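Local coordinates for protein translation factor SUI1 homolog (PDB 5ZCY) that probably acts in translation initiation as the archaeal counterpart of eukaryotic initiation factor 1, and probably binds mRNA, at residues 79-82 with 83-87; 90-93 with 94-97. One frame throughout, in Å; residues are numbered along the deposited sequence.

Interaction 1 (79-82 with 83-87); sequences RDRI and KKLLA
The first turn of helix 82-88 in the SUI1 fold takes shape where Arg81 and Ile82 hand their carbonyls to the amides of Leu85 and Leu86. Leu85 N donates to Arg81 O at 3.0 Å, almost in line with the carbonyl (C=O...N 161°). One residue on, Leu86 N reaches Ile82 O at 2.9 Å, its N-H...O angle of 167° close to straight although the donor is tilted from the carbonyl plane. Two waters serve amides at the start of the helix: water 1 accepts from Lys83 N at 2.9 Å and donates to Arg79 O, while water 2 accepts from Lys84 N at 3.0 Å and binds Asp80 O weakly.

The side chains of Ile82 and Leu86 run side by side, with Ile82 CG1 3.9 Å from Leu86 CD1. CG1 is anti to the backbone N (chi1 -164°), which sends the longer branch of Ile82 along the leucine. Cut back to an alanine, this position would probably deprive Leu86 of one of its apolar neighbours and open a gap in the buried face. Arg81 instead slants across Leu85: its CB lies near Leu85 CD1, and its guanidinium meets CD2 obliquely, NH2 4.0 Å from Leu85 CD2. Arginine suits this exposed site, where the charge can still reach solvent.

The two faces serve different neighbours. Leu85 packs on Leu57 and Leu61 of helix 50-61, whereas Ile82 and Leu86 turn to the sheet, meeting Val98 and Ile96 of strand 96-98, with Val26 of strand 24-30 also against Ile82.

Interaction 2 (90-93 with 94-97); sequences GFSE and ELIE
Ser92 and Glu93 each offer a main-chain carbonyl to the amide three residues on, closing two successive 3-10 type hydrogen bonds. Leu95 N donates to Ser92 O and Ile96 N to Glu93 O, both at 3.1 Å; in each the donor stands above the carbonyl plane, out of it by 50° and 60° respectively. Glu94 N is satisfied by water 3, which accepts its hydrogen at 3.0 Å and also hydrogen-bonds Ser92 OG at 2.8 Å. The hydroxyl reaches this water because OG lies anti to the backbone N (chi1 168°), beside the carbonyl carbon and near the start of the turn; serine suits the place by sharing water 3 with the Glu94 amide. Glu93 O takes a second hydrogen, from water 4 at 2.8 Å, and the same water donates to Ile96 O.

Ser92 CB lies 4.0 Å from Leu95 CG, and Ile96 CD1 approaches Ser92 O and Glu93 CA. The Glu94 chain leads outward from the turn, as suits a charged residue, whereas Glu93 leans on Ala87 of helix 82-88. The Schellman motif at Gly90 ends that helix and turns the chain back; the short 3-10 turn then leads it into edge strand 96-98.

Interactions 1 and 2 come in series along the chain, their centres about 9 Å apart: residues 79-87 cover the entry and most of helix 82-88, and residues 90-97 carry the chain from its end into strand 96-98. At the helix end the two touch directly, Phe91 N probably hydrogen-bonding Leu86 O at 3.0 Å. Beyond this joint the returning strand packs against the helix, with Leu86 CB 3.8 Å from Ile96 CD1. The helix thus lies against the mixed sheet through Ile82 and Leu86, and strand 96-98 is added as an edge of that sheet, parallel to strand 24-30, as the last element of the factor's alpha+beta fold.

Interaction 1 (79-82 with 83-87)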
ATOM      1  N   ARG A  79       8.006  -3.247  -0.073  1.00  9.34           N
ATOM      2  CA  ARG A  79       7.838  -3.666   1.286  1.00 11.31           C
ATOM      3  C   ARG A  79       8.902  -3.093   2.188  1.00 11.60           C
ATOM      4  O   ARG A  79       8.625  -2.948   3.389  1.00 13.03           O
ATOM      5  CB  ARG A  79       7.780  -5.189   1.383  1.00 10.70           C
ATOM      6  CG  ARG A  79       6.564  -5.793   0.688  1.00 10.84           C
ATOM      7  CD  ARG A  79       6.583  -7.285   0.793  1.00 11.39           C
ATOM      8  NE  ARG A  79       7.646  -7.833  -0.045  1.00 10.63           N
ATOM      9  CZ  ARG A  79       8.013  -9.092   0.009  1.00 11.09           C
ATOM     10  NH1 ARG A  79       7.440  -9.923   0.798  1.00 12.02           N
ATOM     11  NH2 ARG A  79       9.016  -9.487  -0.770  1.00 11.73           N
ATOM     12  N   ASP A  80      10.076  -2.782   1.668  1.00 11.05           N
ATOM     13  CA  ASP A  80      11.156  -2.271   2.530  1.00 10.81           C
ATOM     14  C   ASP A  80      10.793  -0.898   3.116  1.00 12.36           C
ATOM     15  O   ASP A  80      11.317  -0.604   4.215  1.00 15.60           O
ATOM     16  CB  ASP A  80      12.426  -2.150   1.719  1.00 12.71           C
ATOM     17  CG  ASP A  80      12.270  -1.513   0.393  1.00 15.03           C
ATOM     18  OD1 ASP A  80      11.210  -1.096  -0.085  1.00 16.39           O
ATOM     19  OD2 ASP A  80      13.304  -1.204  -0.240  1.00 21.32           O
ATOM     20  N   ARG A  81      10.005  -0.108   2.425  1.00 10.73           N
ATOM     21  CA  ARG A  81       9.790   1.270   2.809  1.00 12.81           C
ATOM     22  C   ARG A  81       8.289   1.518   3.128  1.00 13.76           C
ATOM     23  O   ARG A  81       7.999   2.633   3.597  1.00 11.52           O
ATOM     24  CB  ARG A  81      10.151   2.234   1.748  1.00 15.37           C
ATOM     25  CG  ARG A  81      11.655   2.216   1.484  1.00 17.80           C
ATOM     26  CD  ARG A  81      12.027   3.103   0.336  1.00 22.78           C
ATOM     27  NE  ARG A  81      11.729   4.507   0.619  1.00 27.83           N
ATOM     28  CZ  ARG A  81      11.720   5.499  -0.295  1.00 33.46           C
ATOM     29  NH1 ARG A  81      11.978   5.289  -1.579  1.00 37.58           N
ATOM     30  NH2 ARG A  81      11.388   6.703   0.106  1.00 37.34           N
ATOM     31  N   ILE A  82       7.364   0.600   2.932  1.00 11.90           N
ATOM     32  CA  ILE A  82       5.946   0.915   2.938  1.00 11.04           C
ATOM     33  C   ILE A  82       5.452   1.311   4.313  1.00 11.42           C
ATOM     34  O   ILE A  82       4.571   2.188   4.371  1.00 10.79           O
ATOM     35  CB  ILE A  82       5.110  -0.264   2.361  1.00 11.41           C
ATOM     36  CG1 ILE A  82       3.688   0.178   1.989  1.00 12.19           C
ATOM     37  CG2 ILE A  82       5.118  -1.461   3.293  1.00 12.04           C
ATOM     38  CD1 ILE A  82       3.600   1.312   1.062  1.00 13.55           C
ATOM     39  N   LYS A  83       5.958   0.739   5.391  1.00 11.63           N
ATOM     40  CA  LYS A  83       5.465   1.139   6.739  1.00 14.17           C
ATOM     41  C   LYS A  83       5.846   2.579   6.995  1.00 14.21           C
ATOM     42  O   LYS A  83       4.996   3.358   7.483  1.00 13.89           O
ATOM     43  CB  LYS A  83       5.944   0.226   7.856  1.00 19.10           C
ATOM     44  CG  LYS A  83       5.338  -1.122   7.806  1.00 20.30           C
ATOM     45  CD  LYS A  83       5.552  -1.941   9.122  1.00 21.99           C
ATOM     46  CE  LYS A  83       5.098  -3.349   8.977  1.00 23.40           C
ATOM     47  NZ  LYS A  83       5.301  -4.159  10.206  1.00 24.88           N
ATOM     48  N   LYS A  84       7.044   3.018   6.663  1.00 13.14           N
ATOM     49  CA  LYS A  84       7.468   4.402   6.855  1.00 14.56           C
ATOM     50  C   LYS A  84       6.632   5.270   5.994  1.00 14.29           C
ATOM     51  O   LYS A  84       6.190   6.389   6.453  1.00 16.02           O
ATOM     52  CB  LYS A  84       8.956   4.568   6.533  1.00 20.75           C
ATOM     53  CG  LYS A  84       9.484   5.959   6.463  1.00 28.47           C
ATOM     54  CD  LYS A  84       9.299   6.642   7.781  1.00 37.42           C
ATOM     55  CE  LYS A  84      10.004   7.993   7.778  1.00 42.86           C
ATOM     56  NZ  LYS A  84       9.526   8.812   8.913  1.00 47.10           N
ATOM     57  N   LEU A  85       6.388   4.917   4.730  1.00 11.15           N
ATOM     58  CA  LEU A  85       5.686   5.817   3.863  1.00 10.85           C
ATOM     59  C   LEU A  85       4.244   5.953   4.294  1.00 11.82           C
ATOM     60  O   LEU A  85       3.678   7.056   4.218  1.00 11.81           O
ATOM     61  CB  LEU A  85       5.792   5.361   2.431  1.00 13.18           C
ATOM     62  CG  LEU A  85       7.191   5.368   1.766  1.00 16.04           C
ATOM     63  CD1 LEU A  85       7.122   4.718   0.407  1.00 19.88           C
ATOM     64  CD2 LEU A  85       7.785   6.770   1.749  1.00 22.66           C
ATOM     65  N   LEU A  86       3.606   4.869   4.703  1.00  9.72           N
ATOM     66  CA  LEU A  86       2.216   4.999   5.194  1.00  9.22           C
ATOM     67  C   LEU A  86       2.165   5.745   6.501  1.00 10.88           C
ATOM     68  O   LEU A  86       1.171   6.514   6.723  1.00 10.27           O
ATOM     69  CB  LEU A  86       1.548   3.638   5.303  1.00  9.57           C
ATOM     70  CG  LEU A  86       1.265   2.992   3.937  1.00 10.61           C
ATOM     71  CD1 LEU A  86       0.731   1.540   4.082  1.00 11.49           C
ATOM     72  CD2 LEU A  86       0.258   3.776   3.138  1.00 11.09           C
ATOM     73  N   ALA A  87       3.181   5.616   7.319  1.00 11.40           N
ATOM     74  CA  ALA A  87       3.234   6.462   8.573  1.00 12.20           C
ATOM     75  C   ALA A  87       3.407   7.866   8.251  1.00 12.27           C
ATOM     76  O   ALA A  87       2.775   8.711   9.019  1.00 13.81           O
ATOM     77  CB  ALA A  87       4.374   5.951   9.449  1.00 14.51           C
TER
HETATM   78  O   HOH W   1       8.075  -1.285   5.549  1.00 18.15           O
HETATM   79  O   HOH W   2       9.299   1.069   6.320  1.00 19.07           O

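Interaction 2 (90-93 with 94-97)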
ATOM      1  N   GLY A  90       0.135   9.202   8.050  1.00 10.46           N
ATOM      2  CA  GLY A  90      -0.655   9.130   9.261  1.00 11.49           C
ATOM      3  C   GLY A  90      -1.213   7.834   9.620  1.00 11.16           C
ATOM      4  O   GLY A  90      -1.945   7.710  10.595  1.00 11.68           O
ATOM      5  N   PHE A  91      -0.928   6.745   8.858  1.00 10.10           N
ATOM      6  CA  PHE A  91      -1.428   5.425   9.264  1.00 10.70           C
ATOM      7  C   PHE A  91      -0.612   4.872  10.420  1.00 13.97           C
ATOM      8  O   PHE A  91       0.582   4.928  10.414  1.00 16.56           O
ATOM      9  CB  PHE A  91      -1.418   4.457   8.068  1.00 11.05           C
ATOM     10  CG  PHE A  91      -2.416   4.871   7.036  1.00 10.04           C
ATOM     11  CD1 PHE A  91      -3.751   4.512   7.104  1.00 10.59           C
ATOM     12  CD2 PHE A  91      -2.073   5.621   5.911  1.00 10.31           C
ATOM     13  CE1 PHE A  91      -4.675   4.923   6.166  1.00 10.74           C
ATOM     14  CE2 PHE A  91      -3.010   6.049   4.975  1.00 10.02           C
ATOM     15  CZ  PHE A  91      -4.330   5.698   5.099  1.00 10.95           C
ATOM     16  N   SER A  92      -1.311   4.232  11.372  1.00 15.05           N
ATOM     17  CA  SER A  92      -0.688   3.572  12.496  1.00 16.86           C
ATOM     18  C   SER A  92       0.167   2.331  12.034  1.00 17.05           C
ATOM     19  O   SER A  92      -0.395   1.470  11.433  1.00 17.47           O
ATOM     20  CB  SER A  92      -1.775   3.074  13.412  1.00 23.56           C
ATOM     21  OG  SER A  92      -1.199   2.183  14.363  1.00 32.23           O
ATOM     22  N   GLU A  93       1.386   2.281  12.422  1.00 19.80           N
ATOM     23  CA  GLU A  93       2.274   1.160  11.921  1.00 22.35           C
ATOM     24  C   GLU A  93       1.803  -0.146  12.489  1.00 24.03           C
ATOM     25  O   GLU A  93       1.924  -1.187  11.867  1.00 19.44           O
ATOM     26  CB  GLU A  93       3.748   1.435  12.239  1.00 30.60           C
ATOM     27  CG  GLU A  93       4.430   2.503  11.370  1.00 35.25           C
ATOM     28  CD  GLU A  93       5.957   2.632  11.605  1.00 48.45           C
ATOM     29  OE1 GLU A  93       6.525   1.761  12.311  1.00 64.26           O
ATOM     30  OE2 GLU A  93       6.609   3.580  11.075  1.00 51.35           O
ATOM     31  N   GLU A  94       1.124  -0.154  13.621  1.00 21.21           N
ATOM     32  CA  GLU A  94       0.576  -1.423  14.132  1.00 22.60           C
ATOM     33  C   GLU A  94      -0.548  -2.050  13.366  1.00 21.68           C
ATOM     34  O   GLU A  94      -0.891  -3.225  13.499  1.00 20.70           O
ATOM     35  CB  GLU A  94       0.115  -1.234  15.606  1.00 27.25           C
ATOM     36  CG  GLU A  94       1.225  -1.438  16.606  1.00 31.16           C
ATOM     37  CD  GLU A  94       0.697  -1.221  18.011  1.00 35.41           C
ATOM     38  OE1 GLU A  94       0.166  -2.197  18.621  1.00 35.43           O
ATOM     39  OE2 GLU A  94       0.864  -0.089  18.527  1.00 37.28           O
ATOM     40  N   LEU A  95      -1.208  -1.291  12.474  1.00 15.66           N
ATOM     41  CA  LEU A  95      -2.240  -1.827  11.676  1.00 16.41           C
ATOM     42  C   LEU A  95      -1.687  -2.431  10.361  1.00 12.29           C
ATOM     43  O   LEU A  95      -2.459  -3.069   9.705  1.00 14.89           O
ATOM     44  CB  LEU A  95      -3.197  -0.760  11.229  1.00 19.35           C
ATOM     45  CG  LEU A  95      -4.040  -0.082  12.297  1.00 21.45           C
ATOM     46  CD1 LEU A  95      -4.763   1.057  11.557  1.00 23.20           C
ATOM     47  CD2 LEU A  95      -5.007  -1.072  12.920  1.00 23.28           C
ATOM     48  N   ILE A  96      -0.388  -2.216  10.127  1.00 14.48           N
ATOM     49  CA  ILE A  96       0.202  -2.610   8.809  1.00 13.42           C
ATOM     50  C   ILE A  96       0.907  -3.944   8.892  1.00 13.63           C
ATOM     51  O   ILE A  96       1.829  -4.042   9.725  1.00 15.93           O
ATOM     52  CB  ILE A  96       1.142  -1.554   8.333  1.00 14.42           C
ATOM     53  CG1 ILE A  96       0.437  -0.160   8.160  1.00 15.10           C
ATOM     54  CG2 ILE A  96       1.650  -1.914   6.900  1.00 15.62           C
ATOM     55  CD1 ILE A  96       1.362   0.972   8.019  1.00 16.97           C
ATOM     56  N   GLU A  97       0.441  -4.922   8.171  1.00 12.95           N
ATOM     57  CA  GLU A  97       1.098  -6.271   8.104  1.00 13.30           C
ATOM     58  C   GLU A  97       1.801  -6.322   6.745  1.00 13.72           C
ATOM     59  O   GLU A  97       1.104  -6.382   5.724  1.00 14.57           O
ATOM     60  CB  GLU A  97       0.175  -7.452   8.280  1.00 17.25           C
ATOM     61  CG  GLU A  97       1.074  -8.776   8.162  1.00 21.51           C
ATOM     62  CD  GLU A  97       0.352 -10.127   8.212  1.00 27.06           C
ATOM     63  OE1 GLU A  97      -0.873 -10.199   7.880  1.00 27.55           O
ATOM     64  OE2 GLU A  97       1.100 -11.186   8.422  1.00 29.15           O
TER
HETATM   65  O   HOH W   3       1.293   2.000  15.706  1.00 36.80           O
HETATM   66  O   HOH W   4       3.202  -3.634  12.191  1.00 25.98           O